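Local atomic coordinates of glucose-1-phosphate uridylyltransferase (Sphingomonas elodea, PDB entry 2UX8), a protein that probably transfers the uridylyl group of UTP to glucose 1-phosphate, giving UDP-glucose and diphosphate. Residues P30-A34 / M35-M39; D79-Y82 / E83-A86; T101-P105 / G106-Y110; Y216-Q219 / P220-R224. All coordinates share one frame; numbering follows the deposited sequence.

Contact 1 (P30-A34 / M35-M39); sequences PATKA and MPKEM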
# COMPACT_ATOMS: atom_id res chain seq x y z
N PRO C 30 0.30 -10.59 -18.32
CA PRO C 30 0.59 -10.39 -16.90
C PRO C 30 0.87 -8.98 -16.43
O PRO C 30 0.96 -8.74 -15.22
CB PRO C 30 1.83 -11.25 -16.68
CG PRO C 30 2.32 -11.67 -18.04
CD PRO C 30 1.52 -10.92 -19.06
N ALA C 31 1.04 -8.05 -17.36
CA ALA C 31 1.34 -6.69 -17.00
C ALA C 31 0.42 -6.10 -15.94
O ALA C 31 0.87 -5.34 -15.09
CB ALA C 31 1.34 -5.82 -18.24
N THR C 32 -0.86 -6.45 -15.99
CA THR C 32 -1.81 -5.89 -15.04
C THR C 32 -2.11 -6.73 -13.82
O THR C 32 -3.11 -6.50 -13.14
CB THR C 32 -3.14 -5.59 -15.73
OG1 THR C 32 -3.44 -6.67 -16.63
CG2 THR C 32 -3.07 -4.27 -16.50
N LYS C 33 -1.26 -7.70 -13.51
CA LYS C 33 -1.61 -8.51 -12.36
C LYS C 33 -1.31 -7.86 -11.04
O LYS C 33 -1.77 -8.33 -10.02
CB LYS C 33 -1.01 -9.92 -12.43
CG LYS C 33 0.42 -10.05 -12.08
CD LYS C 33 0.78 -11.51 -11.82
CE LYS C 33 0.81 -11.83 -10.33
NZ LYS C 33 1.45 -13.14 -10.02
N ALA C 34 -0.59 -6.75 -11.07
CA ALA C 34 -0.30 -6.03 -9.84
C ALA C 34 -0.24 -4.53 -10.12
O ALA C 34 0.03 -3.73 -9.23
CB ALA C 34 1.01 -6.51 -9.26
N MET C 35 -0.50 -4.17 -11.37
CA MET C 35 -0.49 -2.78 -11.82
C MET C 35 -1.87 -2.42 -12.34
O MET C 35 -2.45 -3.15 -13.13
CB MET C 35 0.49 -2.58 -12.97
CG MET C 35 1.90 -2.18 -12.59
SD MET C 35 2.06 -0.66 -11.58
CE MET C 35 1.00 0.45 -12.43
N PRO C 36 -2.41 -1.28 -11.90
CA PRO C 36 -3.73 -0.92 -12.40
C PRO C 36 -3.64 -0.70 -13.92
O PRO C 36 -2.68 -0.09 -14.42
CB PRO C 36 -4.05 0.37 -11.66
CG PRO C 36 -3.27 0.22 -10.37
CD PRO C 36 -1.98 -0.38 -10.83
N LYS C 37 -4.61 -1.24 -14.64
CA LYS C 37 -4.69 -1.11 -16.08
C LYS C 37 -4.68 0.37 -16.46
O LYS C 37 -4.08 0.78 -17.45
CB LYS C 37 -5.99 -1.77 -16.53
CG LYS C 37 -6.51 -1.35 -17.87
CD LYS C 37 -5.69 -1.93 -18.99
CE LYS C 37 -6.33 -1.63 -20.33
NZ LYS C 37 -7.70 -2.24 -20.46
N GLU C 38 -5.36 1.17 -15.64
CA GLU C 38 -5.47 2.59 -15.87
C GLU C 38 -4.14 3.32 -15.77
O GLU C 38 -4.04 4.50 -16.12
CB GLU C 38 -6.47 3.21 -14.88
CG GLU C 38 -7.88 2.61 -14.92
CD GLU C 38 -8.06 1.41 -13.99
OE1 GLU C 38 -7.21 1.21 -13.11
OE2 GLU C 38 -9.05 0.67 -14.14
N MET C 39 -3.12 2.62 -15.28
CA MET C 39 -1.81 3.22 -15.13
C MET C 39 -0.87 2.89 -16.28
O MET C 39 0.25 3.39 -16.32
CB MET C 39 -1.18 2.77 -13.82
CG MET C 39 -1.85 3.31 -12.59
SD MET C 39 -1.70 5.07 -12.51
CE MET C 39 0.02 5.24 -12.16

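Contact 2 (D79-Y82 / E83-A86); sequences DIAY and ELEA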
# COMPACT_ATOMS: atom_id res chain seq x y z
N ASP C 79 -0.98 12.95 -6.13
CA ASP C 79 -0.66 13.60 -4.87
C ASP C 79 0.79 14.07 -5.01
O ASP C 79 1.43 13.82 -6.03
CB ASP C 79 -0.82 12.59 -3.73
CG ASP C 79 -0.96 13.25 -2.37
OD1 ASP C 79 -1.02 14.50 -2.30
OD2 ASP C 79 -1.00 12.52 -1.36
N ILE C 80 1.30 14.76 -4.01
CA ILE C 80 2.68 15.21 -4.07
C ILE C 80 3.61 14.01 -3.89
O ILE C 80 3.45 13.23 -2.95
CB ILE C 80 2.95 16.24 -2.98
CG1 ILE C 80 2.08 17.46 -3.24
CG2 ILE C 80 4.43 16.58 -2.95
CD1 ILE C 80 2.19 18.53 -2.19
N ALA C 81 4.57 13.87 -4.80
CA ALA C 81 5.54 12.78 -4.73
C ALA C 81 6.71 13.40 -3.98
O ALA C 81 7.73 13.79 -4.58
CB ALA C 81 5.94 12.37 -6.13
N TYR C 82 6.56 13.48 -2.67
CA TYR C 82 7.55 14.09 -1.81
C TYR C 82 9.03 13.83 -2.09
O TYR C 82 9.76 14.77 -2.41
CB TYR C 82 7.24 13.76 -0.36
CG TYR C 82 7.77 14.80 0.58
CD1 TYR C 82 7.04 15.95 0.85
CD2 TYR C 82 9.03 14.66 1.15
CE1 TYR C 82 7.57 16.96 1.66
CE2 TYR C 82 9.57 15.66 1.97
CZ TYR C 82 8.83 16.80 2.22
OH TYR C 82 9.36 17.79 3.01
N GLU C 83 9.48 12.59 -1.98
CA GLU C 83 10.89 12.29 -2.20
C GLU C 83 11.34 12.58 -3.62
O GLU C 83 12.46 13.06 -3.84
CB GLU C 83 11.21 10.84 -1.84
CG GLU C 83 12.69 10.53 -1.84
CD GLU C 83 12.99 9.12 -1.38
OE1 GLU C 83 12.46 8.73 -0.32
OE2 GLU C 83 13.76 8.41 -2.06
N LEU C 84 10.47 12.30 -4.58
CA LEU C 84 10.78 12.55 -5.98
C LEU C 84 11.08 14.02 -6.24
O LEU C 84 12.11 14.36 -6.80
CB LEU C 84 9.59 12.15 -6.85
CG LEU C 84 9.70 12.49 -8.33
CD1 LEU C 84 10.90 11.78 -8.97
CD2 LEU C 84 8.42 12.08 -9.01
N GLU C 85 10.15 14.88 -5.83
CA GLU C 85 10.32 16.32 -6.02
C GLU C 85 11.58 16.82 -5.33
O GLU C 85 12.22 17.76 -5.80
CB GLU C 85 9.11 17.10 -5.46
CG GLU C 85 7.79 16.78 -6.14
CD GLU C 85 6.73 17.85 -5.94
OE1 GLU C 85 7.02 18.86 -5.25
OE2 GLU C 85 5.60 17.68 -6.47
N ALA C 86 11.94 16.19 -4.22
CA ALA C 86 13.14 16.57 -3.48
C ALA C 86 14.36 16.16 -4.28
O ALA C 86 15.30 16.93 -4.45
CB ALA C 86 13.16 15.91 -2.12

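Contact 3 (T101-P105 / G106-Y110); sequences TRLKP and GNIAY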
# COMPACT_ATOMS: atom_id res chain seq x y z
N THR C 101 -0.36 16.90 -12.82
CA THR C 101 -0.47 15.63 -12.12
C THR C 101 -1.06 15.86 -10.75
O THR C 101 -1.41 14.91 -10.07
CB THR C 101 0.87 14.93 -11.93
OG1 THR C 101 1.75 15.77 -11.17
CG2 THR C 101 1.50 14.61 -13.26
N ARG C 102 -1.16 17.11 -10.34
CA ARG C 102 -1.71 17.38 -9.03
C ARG C 102 -2.72 18.49 -9.11
O ARG C 102 -2.43 19.56 -9.64
CB ARG C 102 -0.59 17.77 -8.08
CG ARG C 102 -0.88 17.48 -6.64
CD ARG C 102 0.18 18.12 -5.79
NE ARG C 102 0.04 19.57 -5.82
CZ ARG C 102 0.99 20.42 -5.47
NH1 ARG C 102 2.17 19.97 -5.07
NH2 ARG C 102 0.76 21.72 -5.51
N LEU C 103 -3.91 18.25 -8.58
CA LEU C 103 -4.95 19.25 -8.57
C LEU C 103 -5.03 19.88 -7.18
O LEU C 103 -4.26 19.52 -6.29
CB LEU C 103 -6.30 18.62 -8.93
CG LEU C 103 -6.73 18.64 -10.40
CD1 LEU C 103 -5.71 17.99 -11.28
CD2 LEU C 103 -8.06 17.92 -10.53
N LYS C 104 -5.94 20.83 -7.01
CA LYS C 104 -6.13 21.48 -5.73
C LYS C 104 -6.65 20.44 -4.74
O LYS C 104 -7.40 19.53 -5.11
CB LYS C 104 -7.17 22.58 -5.86
CG LYS C 104 -6.67 23.96 -5.61
CD LYS C 104 -7.71 24.96 -6.04
CE LYS C 104 -7.33 26.36 -5.65
NZ LYS C 104 -8.27 27.34 -6.26
N PRO C 105 -6.25 20.55 -3.46
CA PRO C 105 -6.72 19.57 -2.47
C PRO C 105 -8.25 19.49 -2.45
O PRO C 105 -8.94 20.52 -2.44
CB PRO C 105 -6.15 20.11 -1.16
CG PRO C 105 -4.87 20.76 -1.61
CD PRO C 105 -5.29 21.49 -2.86
N GLY C 106 -8.77 18.27 -2.47
CA GLY C 106 -10.21 18.09 -2.47
C GLY C 106 -10.82 17.91 -3.85
O GLY C 106 -11.92 17.36 -3.98
N ASN C 107 -10.11 18.34 -4.89
CA ASN C 107 -10.64 18.22 -6.26
C ASN C 107 -10.62 16.80 -6.81
O ASN C 107 -11.13 16.54 -7.90
CB ASN C 107 -9.89 19.15 -7.22
CG ASN C 107 -10.26 20.61 -7.01
OD1 ASN C 107 -11.32 20.93 -6.46
ND2 ASN C 107 -9.41 21.50 -7.47
N ILE C 108 -10.04 15.88 -6.05
CA ILE C 108 -10.01 14.49 -6.46
C ILE C 108 -10.46 13.66 -5.27
O ILE C 108 -9.81 13.66 -4.24
CB ILE C 108 -8.62 14.03 -6.88
CG1 ILE C 108 -8.19 14.80 -8.15
CG2 ILE C 108 -8.64 12.53 -7.12
CD1 ILE C 108 -7.03 14.19 -8.89
N ALA C 109 -11.59 12.98 -5.42
CA ALA C 109 -12.13 12.17 -4.35
C ALA C 109 -12.18 10.72 -4.78
O ALA C 109 -12.39 10.42 -5.96
CB ALA C 109 -13.52 12.66 -3.99
N TYR C 110 -11.96 9.81 -3.83
CA TYR C 110 -11.98 8.38 -4.10
C TYR C 110 -13.04 7.66 -3.29
O TYR C 110 -13.28 8.00 -2.13
CB TYR C 110 -10.64 7.71 -3.75
CG TYR C 110 -9.42 8.34 -4.35
CD1 TYR C 110 -8.87 9.50 -3.80
CD2 TYR C 110 -8.81 7.79 -5.47
CE1 TYR C 110 -7.74 10.09 -4.37
CE2 TYR C 110 -7.67 8.37 -6.04
CZ TYR C 110 -7.14 9.52 -5.49
OH TYR C 110 -6.01 10.08 -6.04
O HOH W 1 -7.36 22.30 -9.15

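Contact 4 (Y216-Q219 / P220-R224); sequences YILQ and PEVMR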
# COMPACT_ATOMS: atom_id res chain seq x y z
N TYR C 216 -19.31 10.42 -21.46
CA TYR C 216 -20.70 10.80 -21.18
C TYR C 216 -20.85 12.10 -20.39
O TYR C 216 -19.96 12.52 -19.65
CB TYR C 216 -21.42 9.73 -20.34
CG TYR C 216 -21.28 8.28 -20.76
CD1 TYR C 216 -20.05 7.63 -20.74
CD2 TYR C 216 -22.41 7.53 -21.10
CE1 TYR C 216 -19.94 6.27 -21.04
CE2 TYR C 216 -22.31 6.17 -21.39
CZ TYR C 216 -21.08 5.55 -21.36
OH TYR C 216 -21.01 4.21 -21.63
N ILE C 217 -22.01 12.73 -20.57
CA ILE C 217 -22.40 13.93 -19.84
C ILE C 217 -23.84 13.61 -19.52
O ILE C 217 -24.69 13.60 -20.41
CB ILE C 217 -22.35 15.18 -20.69
CG1 ILE C 217 -20.90 15.59 -20.92
CG2 ILE C 217 -23.12 16.30 -19.98
CD1 ILE C 217 -20.72 16.94 -21.58
N LEU C 218 -24.13 13.35 -18.26
CA LEU C 218 -25.47 12.97 -17.85
C LEU C 218 -26.14 13.90 -16.85
O LEU C 218 -25.48 14.59 -16.09
CB LEU C 218 -25.43 11.57 -17.28
CG LEU C 218 -24.87 10.59 -18.29
CD1 LEU C 218 -24.43 9.35 -17.57
CD2 LEU C 218 -25.93 10.27 -19.37
N GLN C 219 -27.47 13.88 -16.86
CA GLN C 219 -28.24 14.70 -15.94
C GLN C 219 -28.50 13.89 -14.68
O GLN C 219 -28.61 12.66 -14.73
CB GLN C 219 -29.57 15.12 -16.59
CG GLN C 219 -29.37 16.05 -17.77
CD GLN C 219 -28.65 17.32 -17.37
OE1 GLN C 219 -27.75 17.79 -18.05
NE2 GLN C 219 -29.06 17.90 -16.25
N PRO C 220 -28.60 14.58 -13.54
CA PRO C 220 -28.83 13.94 -12.24
C PRO C 220 -29.98 12.94 -12.18
O PRO C 220 -29.99 12.06 -11.32
CB PRO C 220 -29.02 15.14 -11.30
CG PRO C 220 -29.51 16.23 -12.21
CD PRO C 220 -28.64 16.04 -13.42
N GLU C 221 -30.95 13.06 -13.09
CA GLU C 221 -32.07 12.13 -13.08
C GLU C 221 -31.58 10.71 -13.37
O GLU C 221 -32.21 9.73 -12.98
CB GLU C 221 -33.14 12.52 -14.11
CG GLU C 221 -32.94 13.86 -14.83
CD GLU C 221 -32.96 15.07 -13.90
OE1 GLU C 221 -33.68 15.03 -12.87
OE2 GLU C 221 -32.28 16.08 -14.21
N VAL C 222 -30.44 10.61 -14.04
CA VAL C 222 -29.89 9.29 -14.36
C VAL C 222 -29.39 8.59 -13.10
O VAL C 222 -29.49 7.37 -12.98
CB VAL C 222 -28.74 9.38 -15.38
CG1 VAL C 222 -28.30 7.97 -15.77
CG2 VAL C 222 -29.18 10.18 -16.60
N MET C 223 -28.84 9.37 -12.17
CA MET C 223 -28.36 8.82 -10.90
C MET C 223 -29.57 8.26 -10.16
O MET C 223 -29.57 7.11 -9.71
CB MET C 223 -27.71 9.90 -10.04
CG MET C 223 -26.22 10.04 -10.23
SD MET C 223 -25.29 8.67 -9.52
CE MET C 223 -25.34 7.56 -10.78
N ARG C 224 -30.61 9.08 -10.06
CA ARG C 224 -31.85 8.71 -9.40
C ARG C 224 -32.38 7.39 -9.93
O ARG C 224 -32.79 6.53 -9.15
CB ARG C 224 -32.90 9.80 -9.63
CG ARG C 224 -32.74 11.04 -8.76
CD ARG C 224 -31.28 11.39 -8.61
NE ARG C 224 -31.05 12.49 -7.67
CZ ARG C 224 -29.86 12.74 -7.12
NH1 ARG C 224 -28.82 11.97 -7.41
NH2 ARG C 224 -29.72 13.76 -6.28

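Contact 1 (P30-A34 / M35-M39)
Thr32 meets the flat peptide unit of Met35 and Pro36 at its carbonyl oxygen, not over its faces. Thr32 CA is 3.4 Å from Met35 O, and its C-H makes a bent contact of 126° at the hydrogen. Thr32 CG2 sits 3.6 Å from the same Met35 O. This methyl lies anti to the carbonyl carbon of Thr32, beside the backbone N, and it also comes to 3.6 Å from Lys37 CA. A second flat group, the carbonyl of Ala31, has its oxygen 3.5 Å from Met35 CB. The Met35 chain bends at chi2 and chi3 and leads away, to pack on Met35 of the second subunit. The Pro36 ring packs on Leu74 of helix 72-77. A type I turn from Pro30 to Lys33 shapes the first half, closed by Lys33 N to Pro30 O at 3.0 Å. The sequence fits the N-terminal signature loop of sugar nucleotidyltransferases, which in relatives handles the nucleotide. Polar ends look outside the contact: Thr32 OG1 bonds Gly25 O, and Lys37 NZ forms a salt bridge with Asp141. Side-chain carbon and backbone oxygen thus set the local fit, and the Lys37 side chain lies about 9 Å from a bound glucose 1-phosphate.

Contact 2 (D79-Y82 / E83-A86)
Glu85 turns back over Ala81 because its CG lies beside its own backbone N (chi1 -62°), and this puts CG 3.4 Å from Ala81 O. The motif is a helix start: Ala81 is the N-cap of helix 82-89 and the centre of an inverse gamma turn. Beyond CG the Glu85 chain is extended. Its carboxylate reaches the Ile80 methyl branch, with OE2 3.9 Å from CG2. The two side chains cross at about a right angle. Exchanging Glu85 for an alanine would probably uncover Ile80 CG2 and open a gap beside the Ala81 carbonyl.

The backbone carries the polar part. Glu85 N bonds Ala81 O at 2.9 Å and is almost straight, 177° at the hydrogen. Ala86 N bonds Tyr82 O at 3.2 Å, more bent at 147°. These bonds close the first turn of the helix. The region lies at subunit interfaces. Glu83 makes a salt bridge with Arg69 of the second subunit, while Asp79 makes one with Arg112 of the third subunit. Tyr82 packs on Glu83 of the fourth subunit. Leu84 meets the N-cap methyl, with Leu84 CB 3.7 Å from Ala81 CB.

Contact 3 (T101-P105 / G106-Y110)
Asn107 lies side by side with Lys104, the two side chains pointing the same way. The amide end of Asn107 comes against Lys104 CB, and a water bridges the pair. The water accepts from Lys104 N at 3.0 Å and, more weakly, from Asn107 ND2 at 2.8 Å. Asn107 CG stands beside its own backbone N (chi1 -73°), which brings the amide back alongside Lys104. With an alanine in place of Asn107, the water would probably lose one of its two donors and Lys104 CB its amide neighbour.

The apolar side is Leu103. Its CD2 is 3.9 Å from Ile108 CG1 and 4.0 Å from Asn107 CB, and its chain crosses both side chains at about a right angle.

A type II turn from Lys104 to Asn107 positions these groups. It is closed by Asn107 N to Lys104 O, 3.0 Å and 161° at the hydrogen, with the donor 31° off the carbonyl plane. Gly106 sits at the third place of the turn, with a positive phi. A side chain there would run into Pro105 O, so glycine suits it.

The turn leads into strand 108-112. That strand runs parallel to strand 62-67, where Met63 packs against Leu103 and Ile108. Ala109 and Tyr110 pair antiparallel with a strand of the third subunit, so the sheet continues across the interface.

Contact 4 (Y216-Q219 / P220-R224)
Val222 lays its CG2 branch against Leu218, with CG2 4.1 Å from Leu218 CB. CG2 is anti to the carbonyl carbon of Val222, while CG1 is anti to the backbone N (chi1 -174°). This places CG2 on the side of the strand end, where it also borders Gln219 O. That oxygen is the polar centre of the turn. It accepts Val222 N at 2.8 Å, with 163° at the hydrogen. The donor lies 32° off the carbonyl plane. Gln219 O is thus held by a backbone donor while the valine methyl shields it on one flank.

Gln219 and Pro220 lie side by side and point the same way, with Gln219 CB 3.4 Å from Pro220 CD. Glu221 bends at chi2, and its carboxylate turns back to the same residue: OE2 is 3.7 Å from Gln219 CB. From there helical bonding takes over, with Arg224 N to Pro220 O at 3.3 Å.

The arrangement is a tight strand-to-helix connection in a GT-A type nucleotidyltransferase domain. Tyr216, at the other end of the strand segment, belongs to the glucose 1-phosphate pocket and touches the ligand.

Strand 215-218 lies between strands 135-138 and 164-170, antiparallel to both. Leu218 packs on Phe135 and Asn164, one from each neighbour. Helix 221-228 covers this region: Val222 rests on Asn164, and Met223 reaches Phe135 and Val123 of helix 119-125.

Contacts 1 and 4 are buried; contact 2 is at the surface of the chain and contact 3 is partly buried. Contacts 1 and 4 stand on opposite sides of the chain's centre, about 30 Å apart between centres. Contacts 3 and 4 reach the same mixed sheet. Contacts 2 and 3 touch, through Ile80 and Arg102, and both meet the third subunit; contacts 1 and 2 both meet the second. Chemistry follows place. Contact 1 relies on carbon-to-oxygen packing in a loop. Contacts 2 and 4 use main-chain bonds at the start of a helix. Contact 3 adds a water to a turn. Contact 4 is touched by no other subunit.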